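Local coordinates for Rv3651-like N-terminal domain-containing protein (Mycobacterium tuberculosis, PDB 4Q6U) that is of uncharacterised biochemical function but is a triple sensor-domain protein, with one GAF-like and two PAS-like domains that probably sense a signal not yet identified, at residues M163-K168 with T252-L257; I319-E322 with F326-L329. All coordinates share one frame; numbering follows the deposited sequence.

Both contacts bear on the antiparallel sheet of the C-terminal PAS-like domain, and their centres lie about 9 Å apart. Contact 1 joins two domains: helix 157-165, from the middle domain, meets the outermost strand 253-256. Contact 2 stays within one domain and pairs the two strands of the hairpin, 309-320 and 325-333. Contact 1 is small, buried and wholly apolar. Contact 2 is larger and mixed: two backbone hydrogen bonds, buried aliphatic packing on one face and an exposed glutamate beside a phenylalanine on the other. V165 connects them, its CG2 packing on L321 CD1 at 4.1 Å, and L257 CD1 meets L329 CD1 at 3.5 Å.

Contact 1: M163-K168 with T252-L257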
loop_
_atom_site.group_PDB
_atom_site.type_symbol
_atom_site.label_atom_id
_atom_site.label_comp_id
_atom_site.label_asym_id
_atom_site.label_seq_id
_atom_site.Cartn_x
_atom_site.Cartn_y
_atom_site.Cartn_z
HETATM N N MSE B 163 15.922 5.031 5.614
HETATM C CA MSE B 163 16.747 5.475 6.742
HETATM C C MSE B 163 18.067 4.701 6.761
HETATM O O MSE B 163 19.127 5.276 6.991
HETATM C CB MSE B 163 15.969 5.299 8.063
HETATM C CG MSE B 163 16.684 5.748 9.350
HETATM SE SE MSE B 163 15.609 5.649 11.020
HETATM C CE MSE B 163 14.317 7.090 10.669
ATOM N N ALA B 164 18.006 3.408 6.454
ATOM C CA ALA B 164 19.167 2.532 6.590
ATOM C C ALA B 164 20.197 2.579 5.446
ATOM O O ALA B 164 21.387 2.396 5.697
ATOM C CB ALA B 164 18.695 1.105 6.787
ATOM N N VAL B 165 19.771 2.806 4.204
ATOM C CA VAL B 165 20.702 2.671 3.068
ATOM C C VAL B 165 21.402 3.970 2.679
ATOM O O VAL B 165 22.533 3.965 2.188
ATOM C CB VAL B 165 20.000 2.136 1.797
ATOM C CG1 VAL B 165 19.695 0.670 1.937
ATOM C CG2 VAL B 165 18.741 2.932 1.504
ATOM N N LYS B 166 20.702 5.075 2.865
ATOM C CA LYS B 166 21.236 6.381 2.556
ATOM C C LYS B 166 21.060 7.171 3.822
ATOM O O LYS B 166 20.009 7.773 4.049
ATOM C CB LYS B 166 20.515 7.028 1.372
ATOM N N ALA B 167 22.089 7.125 4.661
ATOM C CA ALA B 167 22.007 7.649 6.013
ATOM C C ALA B 167 22.097 9.171 6.045
ATOM O O ALA B 167 23.092 9.774 5.631
ATOM C CB ALA B 167 23.095 7.036 6.877
ATOM N N LYS B 168 21.027 9.778 6.541
ATOM C CA LYS B 168 20.971 11.209 6.737
ATOM C C LYS B 168 20.394 11.456 8.114
ATOM O O LYS B 168 19.320 10.946 8.440
ATOM C CB LYS B 168 20.126 11.882 5.656
ATOM N N THR B 252 24.900 -4.960 3.120
ATOM C CA THR B 252 24.216 -5.122 4.392
ATOM C C THR B 252 22.824 -5.703 4.148
ATOM O O THR B 252 22.091 -5.230 3.276
ATOM C CB THR B 252 24.101 -3.787 5.144
ATOM O OG1 THR B 252 25.411 -3.300 5.457
ATOM C CG2 THR B 252 23.300 -3.962 6.433
ATOM N N LEU B 253 22.471 -6.745 4.890
ATOM C CA LEU B 253 21.154 -7.359 4.746
ATOM C C LEU B 253 20.100 -6.535 5.492
ATOM O O LEU B 253 20.270 -6.227 6.681
ATOM C CB LEU B 253 21.190 -8.794 5.263
ATOM C CG LEU B 253 19.917 -9.625 5.171
ATOM C CD1 LEU B 253 19.511 -9.861 3.722
ATOM C CD2 LEU B 253 20.136 -10.945 5.895
ATOM N N LEU B 254 19.022 -6.172 4.798
ATOM C CA LEU B 254 17.999 -5.298 5.386
ATOM C C LEU B 254 16.729 -6.035 5.795
ATOM O O LEU B 254 16.220 -5.841 6.904
ATOM C CB LEU B 254 17.621 -4.185 4.409
ATOM C CG LEU B 254 18.746 -3.327 3.837
ATOM C CD1 LEU B 254 18.185 -2.405 2.771
ATOM C CD2 LEU B 254 19.461 -2.525 4.934
ATOM N N LYS B 255 16.208 -6.867 4.897
ATOM C CA LYS B 255 14.921 -7.511 5.130
ATOM C C LYS B 255 14.753 -8.781 4.315
ATOM O O LYS B 255 15.117 -8.815 3.143
ATOM C CB LYS B 255 13.772 -6.556 4.789
ATOM C CG LYS B 255 12.403 -7.152 5.109
ATOM C CD LYS B 255 11.285 -6.239 4.718
ATOM C CE LYS B 255 9.950 -6.885 5.017
ATOM N NZ LYS B 255 9.522 -6.753 6.444
ATOM N N TRP B 256 14.192 -9.815 4.933
ATOM C CA TRP B 256 13.796 -11.020 4.202
ATOM C C TRP B 256 12.381 -10.844 3.665
ATOM O O TRP B 256 11.495 -10.422 4.401
ATOM C CB TRP B 256 13.854 -12.257 5.093
ATOM C CG TRP B 256 15.252 -12.668 5.439
ATOM C CD1 TRP B 256 15.874 -12.520 6.642
ATOM C CD2 TRP B 256 16.202 -13.284 4.565
ATOM N NE1 TRP B 256 17.161 -13.014 6.575
ATOM C CE2 TRP B 256 17.388 -13.480 5.304
ATOM C CE3 TRP B 256 16.165 -13.684 3.221
ATOM C CZ2 TRP B 256 18.522 -14.065 4.754
ATOM C CZ3 TRP B 256 17.298 -14.266 2.672
ATOM C CH2 TRP B 256 18.461 -14.450 3.438
ATOM N N LEU B 257 12.177 -11.171 2.391
ATOM C CA LEU B 257 10.858 -11.045 1.754
ATOM C C LEU B 257 10.170 -12.403 1.713
ATOM O O LEU B 257 8.953 -12.506 1.648
ATOM C CB LEU B 257 10.997 -10.462 0.352
ATOM C CG LEU B 257 11.516 -9.028 0.301
ATOM C CD1 LEU B 257 11.633 -8.564 -1.135
ATOM C CD2 LEU B 257 10.615 -8.085 1.099
#
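The interface between the middle and C-terminal PAS-like domains is bridged here, where the end of helix 157-165 packs on strand 253-256 through A164, V165 and L254. That strand is an outermost one of the C-terminal sheet. L254 and K255 together lie opposite the single residue L245 of strand 242-246, a classic beta bulge. The side chain of L254 leaves the backbone toward the helix, and its two methyl groups each meet a different residue. CD2 meets the CB of A164 at 4.1 Å. A164 also points its CB at the strand, and its CA lies 8.0 Å from the CA of L254. The backbones are therefore well apart, and side chains alone close the distance. No hydrogen bond crosses between the segments.

K255 adds a polar tie between the domains. Its NZ forms a salt bridge with E157 at the start of the same helix, and it also hydrogen-bonds to the backbone O atoms of P149 and E152. W256 continues the strand and packs edge-to-face with W266.

V165 is the last helical residue before K166 leaves helical geometry. Its CG1 lies anti to its own carbonyl carbon (chi1 -74°), and this is the branch that reaches the strand. The side chains of V165 and L254 cross at about a right angle, with V165 CG1 against L254 CD1 at 3.5 Å.

Contact 2: I319-E322 with F326-L329; sequences IELE and FAGL
I319 and A327 are joined by a pair of backbone hydrogen bonds. I319 N donates to A327 O at 2.7 Å, and A327 N donates back to I319 O at 2.8 Å. I319 O also takes a CA-H...O contact from F326 CA at 3.1 Å.

On the face carrying I319 and A327 the packing is aliphatic. I319 CG1 rests on L329 CB at 3.6 Å, and I319 CD1 touches the same atom. L321 sends CD1 onto A327 CB at 3.7 Å. On the other face, E320 and F326 lie side by side and point the same way. E320 CG is anti to the backbone N (chi1 -172°), and the chain runs on extended past the ring. CG meets F326 CE1 at 3.5 Å, obliquely, and the carboxylate is turned 62° from the ring plane. R318 makes a cation-pi contact with the same ring.

These residues form the closing end of an antiparallel beta hairpin, strands 309-320 and 325-333. I319 with A327 is a hydrogen-bonded pair, and E320 with F326 a non-hydrogen-bonded one. The chain bends sharply at L321, and L321 and E322 stand opposite the single residue T325 in a classic beta bulge.

Helix 157-165 lies against this corner: L321 packs on T158 and L161, and E322 OE2 is hydrogen-bonded to Q159 NE2. The second subunit adds R231, whose NH1 is hydrogen-bonded to E320 O, and L228, which packs on L321.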
loop_
_atom_site.group_PDB
_atom_site.type_symbol
_atom_site.label_atom_id
_atom_site.label_comp_id
_atom_site.label_asym_id
_atom_site.label_seq_id
_atom_site.Cartn_x
_atom_site.Cartn_y
_atom_site.Cartn_z
ATOM N N ILE B 319 15.858 -1.315 -6.407
ATOM C CA ILE B 319 14.568 -0.795 -5.972
ATOM C C ILE B 319 14.705 0.651 -5.506
ATOM O O ILE B 319 15.567 0.964 -4.697
ATOM C CB ILE B 319 13.972 -1.625 -4.817
ATOM C CG1 ILE B 319 14.019 -3.122 -5.127
ATOM C CG2 ILE B 319 12.557 -1.173 -4.505
ATOM C CD1 ILE B 319 13.424 -3.502 -6.479
ATOM N N GLU B 320 13.846 1.530 -6.003
ATOM C CA GLU B 320 13.872 2.924 -5.572
ATOM C C GLU B 320 12.891 3.157 -4.430
ATOM O O GLU B 320 11.673 3.103 -4.621
ATOM C CB GLU B 320 13.551 3.857 -6.745
ATOM C CG GLU B 320 13.750 5.334 -6.438
ATOM C CD GLU B 320 13.432 6.229 -7.629
ATOM O OE1 GLU B 320 13.387 5.720 -8.769
ATOM O OE2 GLU B 320 13.223 7.443 -7.423
ATOM N N LEU B 321 13.437 3.428 -3.247
ATOM C CA LEU B 321 12.665 3.592 -2.021
ATOM C C LEU B 321 12.148 5.017 -1.909
ATOM O O LEU B 321 11.000 5.257 -1.552
ATOM C CB LEU B 321 13.537 3.248 -0.799
ATOM C CG LEU B 321 14.100 1.825 -0.751
ATOM C CD1 LEU B 321 15.050 1.638 0.449
ATOM C CD2 LEU B 321 12.971 0.810 -0.715
ATOM N N GLU B 322 13.039 5.953 -2.195
ATOM C CA GLU B 322 12.735 7.371 -2.250
ATOM C C GLU B 322 13.503 7.897 -3.443
ATOM O O GLU B 322 14.424 7.227 -3.912
ATOM C CB GLU B 322 13.155 8.088 -0.960
ATOM C CG GLU B 322 12.413 7.628 0.284
ATOM C CD GLU B 322 12.981 8.235 1.554
ATOM O OE1 GLU B 322 14.024 8.921 1.476
ATOM O OE2 GLU B 322 12.386 8.022 2.629
ATOM N N PHE B 326 18.145 4.170 -3.295
ATOM C CA PHE B 326 17.939 2.837 -3.839
ATOM C C PHE B 326 18.374 1.728 -2.899
ATOM O O PHE B 326 19.244 1.919 -2.050
ATOM C CB PHE B 326 18.680 2.697 -5.166
ATOM C CG PHE B 326 18.405 3.814 -6.126
ATOM C CD1 PHE B 326 17.254 3.812 -6.900
ATOM C CD2 PHE B 326 19.289 4.874 -6.248
ATOM C CE1 PHE B 326 16.994 4.844 -7.788
ATOM C CE2 PHE B 326 19.036 5.910 -7.133
ATOM C CZ PHE B 326 17.886 5.895 -7.905
ATOM N N ALA B 327 17.743 0.569 -3.052
ATOM C CA ALA B 327 18.148 -0.626 -2.329
ATOM C C ALA B 327 18.209 -1.776 -3.309
ATOM O O ALA B 327 17.697 -1.670 -4.430
ATOM C CB ALA B 327 17.181 -0.936 -1.192
ATOM N N GLY B 328 18.839 -2.874 -2.905
ATOM C CA GLY B 328 18.926 -4.033 -3.781
ATOM C C GLY B 328 17.874 -5.078 -3.461
ATOM O O GLY B 328 17.704 -5.468 -2.308
ATOM N N LEU B 329 17.138 -5.508 -4.478
ATOM C CA LEU B 329 16.306 -6.686 -4.332
ATOM C C LEU B 329 17.131 -7.864 -4.809
ATOM O O LEU B 329 17.476 -7.952 -5.988
ATOM C CB LEU B 329 15.012 -6.581 -5.136
ATOM C CG LEU B 329 14.268 -7.912 -5.239
ATOM C CD1 LEU B 329 13.770 -8.335 -3.868
ATOM C CD2 LEU B 329 13.132 -7.850 -6.245
#